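Long-range contacts in protein (CD58) (Homo sapiens, PDB 1CCZ), which binds the T-cell surface receptor CD2 through its amino-terminal immunoglobulin-like domain, and so takes part in adhesion between lymphocytes and other cells: residues F1-V9 / T85-M95; W28-L38 / V53-L62. All coordinates share one frame; numbering follows the deposited sequence. Where two conformers were deposited one is given.

Interaction 1. Residues F1-V9 / T85-M95; sequences FSQQIYGVV and TMKFFLYVLEM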
loop_
_atom_site.group_PDB
_atom_site.type_symbol
_atom_site.label_atom_id
_atom_site.label_comp_id
_atom_site.label_asym_id
_atom_site.label_seq_id
_atom_site.Cartn_x
_atom_site.Cartn_y
_atom_site.Cartn_z
ATOM N N PHE A 1 10.297 11.799 -15.027
ATOM C CA PHE A 1 9.635 10.538 -14.576
ATOM C C PHE A 1 9.294 10.589 -13.080
ATOM O O PHE A 1 10.082 11.086 -12.261
ATOM C CB PHE A 1 10.548 9.341 -14.874
ATOM C CG PHE A 1 9.930 7.990 -14.572
ATOM C CD1 PHE A 1 9.836 7.521 -13.261
ATOM C CD2 PHE A 1 9.500 7.157 -15.606
ATOM C CE1 PHE A 1 9.330 6.250 -12.991
ATOM C CE2 PHE A 1 8.991 5.879 -15.341
ATOM C CZ PHE A 1 8.909 5.428 -14.034
ATOM N N SER A 2 8.103 10.082 -12.752
ATOM C CA SER A 2 7.580 10.018 -11.381
ATOM C C SER A 2 6.654 8.799 -11.299
ATOM O O SER A 2 5.921 8.508 -12.244
ATOM C CB SER A 2 6.795 11.289 -11.047
ATOM O OG SER A 2 6.932 11.629 -9.683
ATOM N N GLN A 3 6.682 8.077 -10.190
ATOM C CA GLN A 3 5.834 6.903 -10.082
ATOM C C GLN A 3 5.429 6.673 -8.652
ATOM O O GLN A 3 6.233 6.867 -7.734
ATOM C CB GLN A 3 6.568 5.680 -10.593
ATOM C CG GLN A 3 5.997 5.110 -11.849
ATOM C CD GLN A 3 5.659 3.640 -11.700
ATOM O OE1 GLN A 3 4.494 3.277 -11.580
ATOM N NE2 GLN A 3 6.684 2.783 -11.702
ATOM N N GLN A 4 4.173 6.273 -8.469
ATOM C CA GLN A 4 3.637 5.998 -7.143
ATOM C C GLN A 4 3.722 4.496 -6.947
ATOM O O GLN A 4 3.226 3.734 -7.781
ATOM C CB GLN A 4 2.187 6.454 -7.059
ATOM C CG GLN A 4 2.014 7.933 -7.299
ATOM C CD GLN A 4 2.171 8.734 -6.024
ATOM O OE1 GLN A 4 3.096 9.548 -5.889
ATOM N NE2 GLN A 4 1.262 8.511 -5.074
ATOM N N ILE A 5 4.367 4.070 -5.863
ATOM C CA ILE A 5 4.516 2.640 -5.599
ATOM C C ILE A 5 3.979 2.324 -4.208
ATOM O O ILE A 5 4.246 3.039 -3.243
ATOM C CB ILE A 5 6.018 2.189 -5.709
ATOM C CG1 ILE A 5 6.604 2.623 -7.058
ATOM C CG2 ILE A 5 6.123 0.676 -5.589
ATOM C CD1 ILE A 5 6.194 1.743 -8.216
ATOM N N TYR A 6 3.216 1.244 -4.119
ATOM C CA TYR A 6 2.619 0.835 -2.862
ATOM C C TYR A 6 3.144 -0.515 -2.415
ATOM O O TYR A 6 2.936 -1.518 -3.086
ATOM C CB TYR A 6 1.096 0.804 -3.026
ATOM C CG TYR A 6 0.564 2.147 -3.471
ATOM C CD1 TYR A 6 0.414 3.189 -2.554
ATOM C CD2 TYR A 6 0.297 2.404 -4.820
ATOM C CE1 TYR A 6 0.026 4.457 -2.958
ATOM C CE2 TYR A 6 -0.096 3.676 -5.241
ATOM C CZ TYR A 6 -0.224 4.704 -4.305
ATOM O OH TYR A 6 -0.562 5.989 -4.712
ATOM N N GLY A 7 3.839 -0.536 -1.286
ATOM C CA GLY A 7 4.377 -1.789 -0.801
ATOM C C GLY A 7 3.785 -2.171 0.534
ATOM O O GLY A 7 3.144 -1.355 1.193
ATOM N N VAL A 8 4.000 -3.419 0.937
ATOM C CA VAL A 8 3.480 -3.911 2.201
ATOM C C VAL A 8 4.597 -4.131 3.189
ATOM O O VAL A 8 5.680 -4.575 2.814
ATOM C CB VAL A 8 2.768 -5.240 2.022
ATOM C CG1 VAL A 8 2.041 -5.614 3.299
ATOM C CG2 VAL A 8 1.807 -5.135 0.893
ATOM N N VAL A 9 4.324 -3.815 4.451
ATOM C CA VAL A 9 5.302 -3.994 5.509
ATOM C C VAL A 9 5.782 -5.432 5.399
ATOM O O VAL A 9 4.986 -6.339 5.141
ATOM C CB VAL A 9 4.677 -3.758 6.901
ATOM C CG1 VAL A 9 5.754 -3.493 7.916
ATOM C CG2 VAL A 9 3.780 -2.586 6.858
ATOM N N THR A 85 15.290 12.757 -14.675
ATOM C CA THR A 85 15.091 12.159 -13.370
ATOM C C THR A 85 14.219 10.906 -13.438
ATOM O O THR A 85 13.439 10.710 -14.382
ATOM C CB THR A 85 14.405 13.175 -12.408
ATOM O OG1 THR A 85 12.990 13.183 -12.648
ATOM C CG2 THR A 85 14.949 14.591 -12.631
ATOM N N MET A 86 14.379 10.051 -12.435
ATOM C CA MET A 86 13.582 8.845 -12.299
ATOM C C MET A 86 13.233 8.918 -10.827
ATOM O O MET A 86 14.059 8.610 -9.957
ATOM C CB MET A 86 14.401 7.605 -12.599
ATOM C CG MET A 86 14.776 7.481 -14.049
ATOM S SD MET A 86 13.540 6.615 -15.021
ATOM C CE MET A 86 12.712 5.637 -13.799
ATOM N N LYS A 87 12.019 9.400 -10.562
ATOM C CA LYS A 87 11.524 9.563 -9.201
ATOM C C LYS A 87 10.439 8.551 -8.914
ATOM O O LYS A 87 9.594 8.280 -9.763
ATOM C CB LYS A 87 10.969 10.971 -9.004
ATOM C CG LYS A 87 12.013 12.001 -8.602
ATOM C CD LYS A 87 11.892 13.280 -9.435
ATOM C CE LYS A 87 10.855 14.253 -8.851
ATOM N NZ LYS A 87 9.456 14.102 -9.420
ATOM N N PHE A 88 10.485 7.980 -7.713
ATOM C CA PHE A 88 9.502 6.993 -7.289
ATOM C C PHE A 88 9.110 7.326 -5.869
ATOM O O PHE A 88 9.995 7.472 -5.022
ATOM C CB PHE A 88 10.101 5.583 -7.281
ATOM C CG PHE A 88 10.433 5.051 -8.638
ATOM C CD1 PHE A 88 11.608 5.433 -9.284
ATOM C CD2 PHE A 88 9.582 4.154 -9.271
ATOM C CE1 PHE A 88 11.929 4.925 -10.545
ATOM C CE2 PHE A 88 9.892 3.633 -10.534
ATOM C CZ PHE A 88 11.068 4.019 -11.172
ATOM N N PHE A 89 7.814 7.499 -5.591
ATOM C CA PHE A 89 7.433 7.726 -4.199
ATOM C C PHE A 89 6.793 6.429 -3.723
ATOM O O PHE A 89 5.798 5.942 -4.270
ATOM C CB PHE A 89 6.524 8.963 -3.973
ATOM C CG PHE A 89 6.807 10.086 -4.966
ATOM C CD1 PHE A 89 6.669 9.863 -6.326
ATOM C CD2 PHE A 89 7.346 11.304 -4.557
ATOM C CE1 PHE A 89 7.072 10.810 -7.244
ATOM C CE2 PHE A 89 7.748 12.252 -5.470
ATOM C CZ PHE A 89 7.617 12.005 -6.816
ATOM N N LEU A 90 7.452 5.844 -2.736
ATOM C CA LEU A 90 7.045 4.584 -2.165
ATOM C C LEU A 90 6.275 4.790 -0.871
ATOM O O LEU A 90 6.720 5.519 0.020
ATOM C CB LEU A 90 8.290 3.726 -1.891
ATOM C CG LEU A 90 8.102 2.480 -1.013
ATOM C CD1 LEU A 90 7.336 1.430 -1.805
ATOM C CD2 LEU A 90 9.457 1.936 -0.546
ATOM N N TYR A 91 5.108 4.158 -0.786
ATOM C CA TYR A 91 4.306 4.203 0.430
ATOM C C TYR A 91 4.339 2.772 0.953
ATOM O O TYR A 91 4.241 1.819 0.171
ATOM C CB TYR A 91 2.877 4.630 0.116
ATOM C CG TYR A 91 2.816 5.986 -0.523
ATOM C CD1 TYR A 91 2.881 7.140 0.258
ATOM C CD2 TYR A 91 2.775 6.125 -1.916
ATOM C CE1 TYR A 91 2.920 8.415 -0.327
ATOM C CE2 TYR A 91 2.812 7.397 -2.522
ATOM C CZ TYR A 91 2.890 8.542 -1.717
ATOM O OH TYR A 91 2.979 9.808 -2.286
ATOM N N VAL A 92 4.520 2.618 2.261
ATOM C CA VAL A 92 4.566 1.294 2.885
ATOM C C VAL A 92 3.319 1.135 3.755
ATOM O O VAL A 92 3.138 1.834 4.761
ATOM C CB VAL A 92 5.820 1.129 3.749
ATOM C CG1 VAL A 92 5.792 -0.218 4.440
ATOM C CG2 VAL A 92 7.075 1.278 2.870
ATOM N N LEU A 93 2.459 0.206 3.357
ATOM C CA LEU A 93 1.210 0.006 4.054
ATOM C C LEU A 93 1.097 -1.308 4.775
ATOM O O LEU A 93 1.634 -2.336 4.362
ATOM C CB LEU A 93 0.043 0.117 3.063
ATOM C CG LEU A 93 -0.231 1.486 2.440
ATOM C CD1 LEU A 93 0.622 1.654 1.224
ATOM C CD2 LEU A 93 -1.671 1.587 2.044
ATOM N N GLU A 94 0.378 -1.264 5.874
ATOM C CA GLU A 94 0.107 -2.460 6.625
ATOM C C GLU A 94 -1.245 -2.970 6.035
ATOM O O GLU A 94 -2.123 -2.178 5.669
ATOM C CB GLU A 94 0.056 -2.059 8.093
ATOM C CG GLU A 94 -0.972 -2.709 8.944
ATOM C CD GLU A 94 -1.010 -2.044 10.307
ATOM O OE1 GLU A 94 0.043 -1.461 10.677
ATOM O OE2 GLU A 94 -2.065 -2.087 10.991
ATOM N N MET A 95 -1.379 -4.276 5.864
ATOM C CA MET A 95 -2.603 -4.841 5.310
ATOM C C MET A 95 -3.758 -4.734 6.295
ATOM O O MET A 95 -3.542 -4.723 7.512
ATOM C CB MET A 95 -2.375 -6.301 4.954
ATOM C CG MET A 95 -1.643 -6.474 3.639
ATOM S SD MET A 95 -1.284 -8.196 3.328
ATOM C CE MET A 95 -0.673 -8.693 4.992
#
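Phe1 CE1 comes within 3.4 Å of Phe88 CZ, the two rings meeting obliquely. Met86 covers a face of the Phe1 ring: its chain folds at chi2 (-88°) and again at chi3, which sets CE 3.5 Å from the ring centroid and 13° off the normal, with SD also over that face as a Met-aromatic contact. On the face of the sheet away from Phe88, Tyr6 and Tyr91 lie side by side. Their planes are 18° apart but slid, so contact falls to Tyr6 CE1 and Tyr91 CD2 at 3.4 Å. Gln4, on that face too and bent at chi2, donates NE2 to Tyr6 OH at 3.1 Å and passes Tyr91 CE2 obliquely. Ile5 and Leu90, on the same face as Phe88, pack against Val13 and Phe15 of the second sheet, placing this parallel pair at the margin of an immunoglobulin V-type sandwich. Odd-numbered residues of 1-9 make the backbone bonds: Gly7 N to Tyr91 O and Leu93 N to Gly7 O, both 2.8 Å and nearly straight, fix the register, whereas at the poorly ordered Phe1 end bonds are longer (Lys87 N to Phe1 O 3.1 Å; Phe1 N to Thr85 O weak), and apolar and sulfur contacts probably matter more.

Interaction 2. Residues W28-L38 / V53-L62; sequences WKKQKDKVAEL and VYLDTVSGSL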
loop_
_atom_site.group_PDB
_atom_site.type_symbol
_atom_site.label_atom_id
_atom_site.label_comp_id
_atom_site.label_asym_id
_atom_site.label_seq_id
_atom_site.Cartn_x
_atom_site.Cartn_y
_atom_site.Cartn_z
ATOM N N TRP A 28 21.110 5.096 -6.586
ATOM C CA TRP A 28 19.764 5.238 -6.057
ATOM C C TRP A 28 19.851 5.983 -4.750
ATOM O O TRP A 28 20.709 5.676 -3.891
ATOM C CB TRP A 28 19.127 3.879 -5.806
ATOM C CG TRP A 28 18.539 3.298 -7.030
ATOM C CD1 TRP A 28 19.135 2.416 -7.885
ATOM C CD2 TRP A 28 17.213 3.524 -7.539
ATOM N NE1 TRP A 28 18.264 2.074 -8.890
ATOM C CE2 TRP A 28 17.078 2.738 -8.705
ATOM C CE3 TRP A 28 16.130 4.312 -7.122
ATOM C CZ2 TRP A 28 15.900 2.713 -9.462
ATOM C CZ3 TRP A 28 14.958 4.289 -7.878
ATOM C CH2 TRP A 28 14.855 3.493 -9.034
ATOM N N LYS A 29 18.972 6.975 -4.608
ATOM C CA LYS A 29 18.923 7.777 -3.399
ATOM C C LYS A 29 17.514 7.768 -2.828
ATOM O O LYS A 29 16.539 7.656 -3.571
ATOM C CB LYS A 29 19.333 9.218 -3.694
ATOM C CG LYS A 29 20.822 9.422 -3.906
ATOM C CD LYS A 29 21.091 10.820 -4.442
ATOM C CE LYS A 29 22.584 11.153 -4.440
ATOM N NZ LYS A 29 22.853 12.498 -5.038
ATOM N N LYS A 30 17.441 7.862 -1.504
ATOM C CA LYS A 30 16.183 7.922 -0.758
ATOM C C LYS A 30 16.266 9.336 -0.211
ATOM O O LYS A 30 16.980 9.599 0.762
ATOM C CB LYS A 30 16.190 6.916 0.385
ATOM C CG LYS A 30 14.986 6.985 1.316
ATOM C CD LYS A 30 15.186 6.018 2.475
ATOM C CE LYS A 30 13.893 5.702 3.193
ATOM N NZ LYS A 30 13.585 6.773 4.167
ATOM N N GLN A 31 15.548 10.245 -0.859
ATOM C CA GLN A 31 15.604 11.640 -0.477
ATOM C C GLN A 31 16.971 12.063 -1.014
ATOM O O GLN A 31 17.222 11.991 -2.217
ATOM C CB GLN A 31 15.564 11.803 1.051
ATOM C CG GLN A 31 14.163 11.920 1.650
ATOM C CD GLN A 31 13.305 12.987 0.974
ATOM O OE1 GLN A 31 13.304 13.120 -0.259
ATOM N NE2 GLN A 31 12.565 13.751 1.779
ATOM N N LYS A 32 17.875 12.457 -0.131
ATOM C CA LYS A 32 19.177 12.873 -0.606
ATOM C C LYS A 32 20.280 11.922 -0.186
ATOM O O LYS A 32 21.444 12.166 -0.474
ATOM C CB LYS A 32 19.487 14.287 -0.103
ATOM C CG LYS A 32 18.778 15.384 -0.879
ATOM C CD LYS A 32 19.250 15.429 -2.324
ATOM C CE LYS A 32 18.206 16.092 -3.229
ATOM N NZ LYS A 32 18.185 17.589 -3.121
ATOM N N ASP A 33 19.926 10.836 0.484
ATOM C CA ASP A 33 20.942 9.898 0.927
ATOM C C ASP A 33 21.025 8.687 0.019
ATOM O O ASP A 33 20.026 8.278 -0.570
ATOM C CB ASP A 33 20.667 9.491 2.364
ATOM C CG ASP A 33 20.422 10.689 3.249
ATOM O OD1 ASP A 33 21.364 11.493 3.447
ATOM O OD2 ASP A 33 19.281 10.845 3.734
ATOM N N LYS A 34 22.232 8.135 -0.102
ATOM C CA LYS A 34 22.483 6.991 -0.964
ATOM C C LYS A 34 21.849 5.724 -0.432
ATOM O O LYS A 34 21.871 5.456 0.762
ATOM C CB LYS A 34 23.993 6.772 -1.129
ATOM C CG LYS A 34 24.687 7.795 -2.020
ATOM C CD LYS A 34 25.950 7.213 -2.663
ATOM C CE LYS A 34 27.165 7.282 -1.747
ATOM N NZ LYS A 34 28.389 6.771 -2.456
ATOM N N VAL A 35 21.298 4.944 -1.344
ATOM C CA VAL A 35 20.647 3.691 -1.006
ATOM C C VAL A 35 21.530 2.540 -1.502
ATOM O O VAL A 35 21.888 1.648 -0.752
ATOM C CB VAL A 35 19.241 3.623 -1.695
ATOM C CG1 VAL A 35 18.718 2.192 -1.728
ATOM C CG2 VAL A 35 18.272 4.538 -0.977
ATOM N N ALA A 36 21.882 2.582 -2.780
ATOM C CA ALA A 36 22.694 1.544 -3.386
ATOM C C ALA A 36 23.264 2.105 -4.669
ATOM O O ALA A 36 22.738 3.085 -5.211
ATOM C CB ALA A 36 21.835 0.342 -3.711
ATOM N N GLU A 37 24.311 1.464 -5.174
ATOM C CA GLU A 37 24.948 1.919 -6.404
ATOM C C GLU A 37 25.715 0.823 -7.132
ATOM O O GLU A 37 26.054 -0.196 -6.548
ATOM C CB GLU A 37 25.919 3.061 -6.072
ATOM C CG GLU A 37 27.170 2.574 -5.409
ATOM C CD GLU A 37 28.007 3.675 -4.798
ATOM O OE1 GLU A 37 27.522 4.804 -4.622
ATOM O OE2 GLU A 37 29.174 3.407 -4.479
ATOM N N LEU A 38 25.924 1.038 -8.428
ATOM C CA LEU A 38 26.742 0.186 -9.292
ATOM C C LEU A 38 27.723 1.270 -9.751
ATOM O O LEU A 38 27.389 2.119 -10.581
ATOM C CB LEU A 38 25.965 -0.348 -10.490
ATOM C CG LEU A 38 25.044 -1.534 -10.189
ATOM C CD1 LEU A 38 24.320 -1.949 -11.459
ATOM C CD2 LEU A 38 25.857 -2.700 -9.629
ATOM N N VAL A 53 18.608 -5.188 -0.560
ATOM C CA VAL A 53 18.262 -4.575 -1.842
ATOM C C VAL A 53 18.949 -5.367 -2.962
ATOM O O VAL A 53 19.964 -6.024 -2.740
ATOM C CB VAL A 53 18.715 -3.074 -1.956
ATOM C CG1 VAL A 53 18.068 -2.232 -0.882
ATOM C CG2 VAL A 53 20.216 -2.970 -1.871
ATOM N N TYR A 54 18.369 -5.353 -4.150
ATOM C CA TYR A 54 18.995 -5.995 -5.286
ATOM C C TYR A 54 18.947 -4.971 -6.423
ATOM O O TYR A 54 17.905 -4.377 -6.702
ATOM C CB TYR A 54 18.274 -7.251 -5.713
ATOM C CG TYR A 54 18.677 -7.647 -7.120
ATOM C CD1 TYR A 54 19.986 -8.051 -7.399
ATOM C CD2 TYR A 54 17.763 -7.584 -8.183
ATOM C CE1 TYR A 54 20.374 -8.381 -8.691
ATOM C CE2 TYR A 54 18.142 -7.909 -9.472
ATOM C CZ TYR A 54 19.452 -8.308 -9.715
ATOM O OH TYR A 54 19.840 -8.631 -10.988
ATOM N N LEU A 55 20.072 -4.773 -7.092
ATOM C CA LEU A 55 20.144 -3.794 -8.162
ATOM C C LEU A 55 20.396 -4.446 -9.512
ATOM O O LEU A 55 21.464 -5.027 -9.741
ATOM C CB LEU A 55 21.265 -2.804 -7.841
ATOM C CG LEU A 55 21.435 -1.521 -8.650
ATOM C CD1 LEU A 55 20.080 -0.918 -9.006
ATOM C CD2 LEU A 55 22.247 -0.544 -7.817
ATOM N N ASP A 56 19.415 -4.357 -10.404
ATOM C CA ASP A 56 19.557 -4.922 -11.745
ATOM C C ASP A 56 20.647 -4.148 -12.496
ATOM O O ASP A 56 20.510 -2.963 -12.777
ATOM C CB ASP A 56 18.218 -4.840 -12.497
ATOM C CG ASP A 56 18.235 -5.602 -13.822
ATOM O OD1 ASP A 56 19.193 -6.354 -14.108
ATOM O OD2 ASP A 56 17.269 -5.445 -14.581
ATOM N N THR A 57 21.731 -4.823 -12.825
ATOM C CA THR A 57 22.843 -4.172 -13.503
ATOM C C THR A 57 22.559 -3.799 -14.943
ATOM O O THR A 57 23.322 -3.048 -15.557
ATOM C CB THR A 57 24.054 -5.068 -13.511
ATOM O OG1 THR A 57 23.747 -6.226 -14.295
ATOM C CG2 THR A 57 24.412 -5.500 -12.086
ATOM N N VAL A 58 21.470 -4.323 -15.487
ATOM C CA VAL A 58 21.118 -4.036 -16.869
ATOM C C VAL A 58 20.238 -2.803 -17.025
ATOM O O VAL A 58 20.560 -1.887 -17.793
ATOM C CB VAL A 58 20.389 -5.226 -17.488
ATOM C CG1 VAL A 58 19.950 -4.894 -18.892
ATOM C CG2 VAL A 58 21.296 -6.427 -17.483
ATOM N N SER A 59 19.130 -2.792 -16.282
ATOM C CA SER A 59 18.146 -1.706 -16.328
ATOM C C SER A 59 18.345 -0.689 -15.234
ATOM O O SER A 59 17.899 0.446 -15.355
ATOM C CB SER A 59 16.750 -2.276 -16.174
ATOM O OG SER A 59 16.665 -2.976 -14.943
ATOM N N GLY A 60 18.999 -1.113 -14.159
ATOM C CA GLY A 60 19.216 -0.229 -13.036
ATOM C C GLY A 60 18.057 -0.304 -12.057
ATOM O O GLY A 60 18.032 0.431 -11.086
ATOM N N SER A 61 17.103 -1.194 -12.310
ATOM C CA SER A 61 15.935 -1.371 -11.435
ATOM C C SER A 61 16.349 -1.784 -10.031
ATOM O O SER A 61 17.191 -2.664 -9.859
ATOM C CB SER A 61 14.994 -2.451 -11.995
ATOM O OG SER A 61 14.236 -1.969 -13.087
ATOM N N LEU A 62 15.731 -1.162 -9.031
ATOM C CA LEU A 62 16.029 -1.458 -7.630
ATOM C C LEU A 62 14.916 -2.248 -6.961
ATOM O O LEU A 62 13.740 -1.905 -7.105
ATOM C CB LEU A 62 16.226 -0.157 -6.841
ATOM C CG LEU A 62 16.524 -0.296 -5.347
ATOM C CD1 LEU A 62 17.905 -0.885 -5.193
ATOM C CD2 LEU A 62 16.458 1.039 -4.659
#
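Trp28 donates NE1 to Gly60 O at 2.8 Å, with an N-H...O angle of 154°. The acceptor lies in the indole plane, and the donor sits almost in line with the carbonyl bond, so the bond, together with Leu62 over the face, restricts how the ring can turn. Leu62 CB covers that face 3.7 Å from the centroid of the five-membered ring. Its CG is trans to the backbone N (chi1 179°), which carries CD2 on to Val35 CG1 at 3.9 Å. Leu55 divides its branches: CD1 approaches Trp28 NE1 obliquely, while CD2 meets Leu38 CG at 3.8 Å, the two leucines reaching toward each other tip to tip. Leu38 CD1 is pressed tightly on Thr57 CA, at 3.4 Å. Ala36 adds its methyl beside Val53 and Leu55.

Trp28 corresponds to the core tryptophan of immunoglobulin domains, standing on one sheet of the sandwich and packing on the other; both disulfides seen in the chain lie in the second domain. Here the tryptophan sits opposite a classic beta bulge, where Val35 and Ala36 both face it and Val35 N bonds to Trp28 O at 2.7 Å. A type II' turn from Lys30 to Asp33 closes this hairpin.

Behind the acceptor, a polar network shapes the turn at 56-61. Gly60 N bonds to Asp56 O, Ser59 OG donates to Asp56 OD2 at 2.6 Å, and Ser61 N returns to Ser59 OG in an ST turn. Gly60 itself has a positive phi (89°), a conformation easily taken by glycine. Farther out, Ser61 OG accepts from Val17 N, and on strand 33-39 Glu37 forms salt bridges with Lys34 and with Arg44 of the neighbouring strand 42-45.

Overall arrangement
Both contacts belong to the amino-terminal domain, and their centres lie 14 Å apart. In sequence, interaction 2 is nested within the loop that interaction 1 closes. They meet in the core, where Phe88 CE1 packs on Trp28 CH2 at 3.6 Å. Interaction 1 is made within one sheet, pairing its outermost strand 2-8 with strand 86-93; interaction 2 spans from that same sheet to the facing one. The outward face of the shared sheet, which carries Lys29 and Lys87, is the kind of surface CD2-family proteins use for binding one another, consistent with recognition of CD2. In interaction 1 the side chain of Val8 is about 7 Å from a bound NAG. In interaction 2 the side chain of Val53 is about 11 Å from a bound NAG.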